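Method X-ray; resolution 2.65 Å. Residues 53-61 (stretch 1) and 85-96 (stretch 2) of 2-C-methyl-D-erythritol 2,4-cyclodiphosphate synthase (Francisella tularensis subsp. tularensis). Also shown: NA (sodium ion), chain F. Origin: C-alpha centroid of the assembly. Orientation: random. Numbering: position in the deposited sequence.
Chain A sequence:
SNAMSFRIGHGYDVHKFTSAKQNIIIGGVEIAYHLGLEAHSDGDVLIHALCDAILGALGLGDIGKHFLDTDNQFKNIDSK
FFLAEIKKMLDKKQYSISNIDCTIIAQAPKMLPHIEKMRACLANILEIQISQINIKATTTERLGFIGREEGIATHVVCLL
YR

Stretch 1 53-61: AILGALGLG
Stretch 2 85-96: EIKKMLDKKQYS

A helix through residues 53-57 and one running from before residue 85 lie nearly parallel in one chain (17° between N-to-C directions), axes 10.5 Å apart at closest approach; CA atoms of Ile 54 and Ile 86 lie 7.6 Å apart, those of Leu 58 and Lys 93 7.9 Å. Each helix ends in a Schellman motif, closed in stretch 1 by Leu 60 N to Leu 55 O (2.9 Å) and Gly 59 N to Gly 56 O (3.0 Å), in stretch 2 by Tyr 95 N to Leu 90 O (3.2 Å) and Gln 94 N to Asp 91 O (2.8 Å). Gly 59 (phi/psi 68/24) and Gln 94 (62/44) carry the positive phi. The contact is apolar, and no hydrogen bond crosses it. Ile 54 (mt) meets Ile 86 (chi1 -87°, chi2 65°) CG2 to CG2 at 3.4 Å, a tight fit. Leu 55 (mt) points CA-to-CB sideways, yet its CD2 reaches Ile 86 CG1 (4.1 Å) and selenomethionine Met 89 SE (4.2 Å; mtt). Leu 58 (mt), the most covered residue, bridges helix and following loop: its CD2 lies 4.1 Å from both Leu 90 CD1 (tp) and Tyr 95 CD1, oblique to the ring. The aliphatic part of Lys 93 extends this packing, CG 4.2 Å from Leu 58 CD1 and CE 4.3 Å from Leu 60 CD2 (mt). Within stretch 2, Lys 88 NZ salt-bridges Glu 85 OE1 (3.0 Å). Gly 56 O binds sodium NA at 2.9 Å.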

# COMPACT_ATOMS: atom_id res chain seq x y z
N ALA A 53 -9.27 -7.20 0.24
CA ALA A 53 -8.50 -7.21 1.48
C ALA A 53 -8.97 -8.33 2.40
O ALA A 53 -8.18 -9.05 3.02
CB ALA A 53 -8.61 -5.86 2.19
N ILE A 54 -10.29 -8.49 2.46
CA ILE A 54 -10.90 -9.48 3.33
C ILE A 54 -10.60 -10.90 2.84
O ILE A 54 -10.14 -11.73 3.62
CB ILE A 54 -12.40 -9.22 3.47
CG1 ILE A 54 -12.62 -8.05 4.43
CG2 ILE A 54 -13.12 -10.45 3.98
CD1 ILE A 54 -14.02 -7.48 4.44
N LEU A 55 -10.83 -11.18 1.56
CA LEU A 55 -10.49 -12.48 1.01
C LEU A 55 -8.99 -12.65 1.10
O LEU A 55 -8.50 -13.76 1.27
CB LEU A 55 -10.95 -12.60 -0.43
CG LEU A 55 -12.46 -12.39 -0.56
CD1 LEU A 55 -12.89 -12.21 -1.99
CD2 LEU A 55 -13.19 -13.55 0.06
N GLY A 56 -8.26 -11.55 0.97
CA GLY A 56 -6.83 -11.61 1.12
C GLY A 56 -6.43 -12.12 2.49
O GLY A 56 -5.69 -13.09 2.62
N ALA A 57 -6.94 -11.47 3.52
CA ALA A 57 -6.66 -11.88 4.89
C ALA A 57 -6.96 -13.37 5.15
O ALA A 57 -6.23 -14.02 5.87
CB ALA A 57 -7.44 -11.01 5.87
N LEU A 58 -8.01 -13.89 4.51
CA LEU A 58 -8.43 -15.28 4.67
C LEU A 58 -7.72 -16.31 3.77
O LEU A 58 -8.07 -17.48 3.82
CB LEU A 58 -9.94 -15.40 4.39
CG LEU A 58 -10.94 -14.51 5.13
CD1 LEU A 58 -12.36 -14.82 4.68
CD2 LEU A 58 -10.84 -14.67 6.63
N GLY A 59 -6.78 -15.89 2.92
CA GLY A 59 -6.11 -16.80 2.00
C GLY A 59 -7.04 -17.32 0.92
O GLY A 59 -6.82 -18.37 0.32
N LEU A 60 -8.08 -16.55 0.65
CA LEU A 60 -9.10 -16.86 -0.35
C LEU A 60 -8.87 -16.28 -1.75
O LEU A 60 -9.77 -16.36 -2.59
CB LEU A 60 -10.49 -16.54 0.16
CG LEU A 60 -10.76 -17.39 1.39
CD1 LEU A 60 -12.18 -17.21 1.90
CD2 LEU A 60 -10.49 -18.84 1.07
N GLY A 61 -7.70 -15.71 -2.00
CA GLY A 61 -7.42 -15.04 -3.27
C GLY A 61 -8.08 -13.69 -3.48
O GLY A 61 -7.78 -12.75 -2.73
N GLU A 85 -21.94 -10.79 0.44
CA GLU A 85 -21.50 -12.18 0.30
C GLU A 85 -20.17 -12.39 1.00
O GLU A 85 -19.97 -13.41 1.64
CB GLU A 85 -21.43 -12.60 -1.17
CG GLU A 85 -22.62 -13.44 -1.61
CD GLU A 85 -23.96 -12.84 -1.19
OE1 GLU A 85 -24.84 -13.62 -0.75
OE2 GLU A 85 -24.13 -11.61 -1.30
N ILE A 86 -19.28 -11.41 0.90
CA ILE A 86 -18.01 -11.48 1.61
C ILE A 86 -18.23 -11.52 3.13
O ILE A 86 -17.48 -12.17 3.86
CB ILE A 86 -17.05 -10.33 1.18
CG1 ILE A 86 -16.26 -10.76 -0.04
CG2 ILE A 86 -16.08 -9.97 2.29
CD1 ILE A 86 -17.11 -10.98 -1.27
N LYS A 87 -19.27 -10.84 3.61
CA LYS A 87 -19.62 -10.90 5.03
C LYS A 87 -19.98 -12.33 5.45
O LYS A 87 -19.58 -12.79 6.51
CB LYS A 87 -20.77 -9.92 5.33
CG LYS A 87 -21.54 -10.18 6.61
CD LYS A 87 -20.66 -10.04 7.83
CE LYS A 87 -21.47 -10.18 9.10
NZ LYS A 87 -20.59 -10.19 10.29
N LYS A 88 -20.73 -13.03 4.60
CA LYS A 88 -21.09 -14.42 4.86
C LYS A 88 -19.87 -15.33 4.81
O LYS A 88 -19.67 -16.16 5.70
CB LYS A 88 -22.12 -14.92 3.85
CG LYS A 88 -23.53 -14.36 3.99
CD LYS A 88 -24.43 -15.02 2.94
CE LYS A 88 -25.62 -14.15 2.53
NZ LYS A 88 -26.45 -14.82 1.47
N MSE A 89 -19.06 -15.21 3.76
CA MSE A 89 -17.84 -16.01 3.66
C MSE A 89 -17.01 -15.82 4.91
O MSE A 89 -16.49 -16.77 5.48
CB MSE A 89 -17.04 -15.65 2.41
CG MSE A 89 -17.83 -15.83 1.13
SE MSE A 89 -16.81 -15.59 -0.53
CE MSE A 89 -17.99 -16.58 -1.74
N LEU A 90 -16.90 -14.57 5.34
CA LEU A 90 -16.20 -14.25 6.57
C LEU A 90 -16.74 -15.05 7.77
O LEU A 90 -15.96 -15.58 8.57
CB LEU A 90 -16.25 -12.75 6.83
CG LEU A 90 -15.49 -12.16 8.01
CD1 LEU A 90 -14.00 -12.42 7.91
CD2 LEU A 90 -15.76 -10.68 8.08
N ASP A 91 -18.06 -15.16 7.90
CA ASP A 91 -18.63 -15.88 9.03
C ASP A 91 -18.37 -17.39 8.94
O ASP A 91 -18.06 -18.03 9.95
CB ASP A 91 -20.13 -15.60 9.18
CG ASP A 91 -20.42 -14.14 9.53
OD1 ASP A 91 -19.46 -13.38 9.78
OD2 ASP A 91 -21.62 -13.76 9.56
N LYS A 92 -18.47 -17.95 7.74
CA LYS A 92 -18.22 -19.37 7.53
C LYS A 92 -16.78 -19.74 7.88
O LYS A 92 -16.52 -20.87 8.28
CB LYS A 92 -18.50 -19.78 6.08
CG LYS A 92 -19.91 -19.50 5.58
CD LYS A 92 -20.94 -20.44 6.20
CE LYS A 92 -22.22 -20.49 5.38
NZ LYS A 92 -22.05 -21.24 4.10
N LYS A 93 -15.85 -18.81 7.71
CA LYS A 93 -14.47 -19.08 8.08
C LYS A 93 -14.26 -18.74 9.54
O LYS A 93 -13.19 -18.98 10.09
CB LYS A 93 -13.48 -18.28 7.21
CG LYS A 93 -13.36 -18.74 5.76
CD LYS A 93 -13.02 -20.23 5.63
CE LYS A 93 -11.76 -20.47 4.79
NZ LYS A 93 -10.49 -20.12 5.51
N GLN A 94 -15.28 -18.16 10.16
CA GLN A 94 -15.26 -17.83 11.59
C GLN A 94 -14.19 -16.82 11.98
O GLN A 94 -13.50 -16.97 12.99
CB GLN A 94 -15.17 -19.09 12.45
CG GLN A 94 -16.52 -19.72 12.74
CD GLN A 94 -16.44 -21.22 12.96
OE1 GLN A 94 -15.35 -21.77 13.16
NE2 GLN A 94 -17.59 -21.88 12.92
N TYR A 95 -14.05 -15.78 11.17
CA TYR A 95 -13.22 -14.67 11.54
C TYR A 95 -14.11 -13.45 11.70
O TYR A 95 -15.21 -13.41 11.14
CB TYR A 95 -12.14 -14.44 10.49
CG TYR A 95 -10.86 -15.18 10.78
CD1 TYR A 95 -10.64 -16.46 10.28
CD2 TYR A 95 -9.87 -14.60 11.58
CE1 TYR A 95 -9.47 -17.13 10.55
CE2 TYR A 95 -8.71 -15.27 11.87
CZ TYR A 95 -8.51 -16.54 11.35
OH TYR A 95 -7.33 -17.21 11.64
N SER A 96 -13.64 -12.51 12.50
CA SER A 96 -14.32 -11.25 12.73
C SER A 96 -13.45 -10.09 12.26
O SER A 96 -12.22 -10.20 12.19
CB SER A 96 -14.62 -11.05 14.22
OG SER A 96 -15.52 -12.02 14.75
NA NA F . -3.38 -14.43 3.79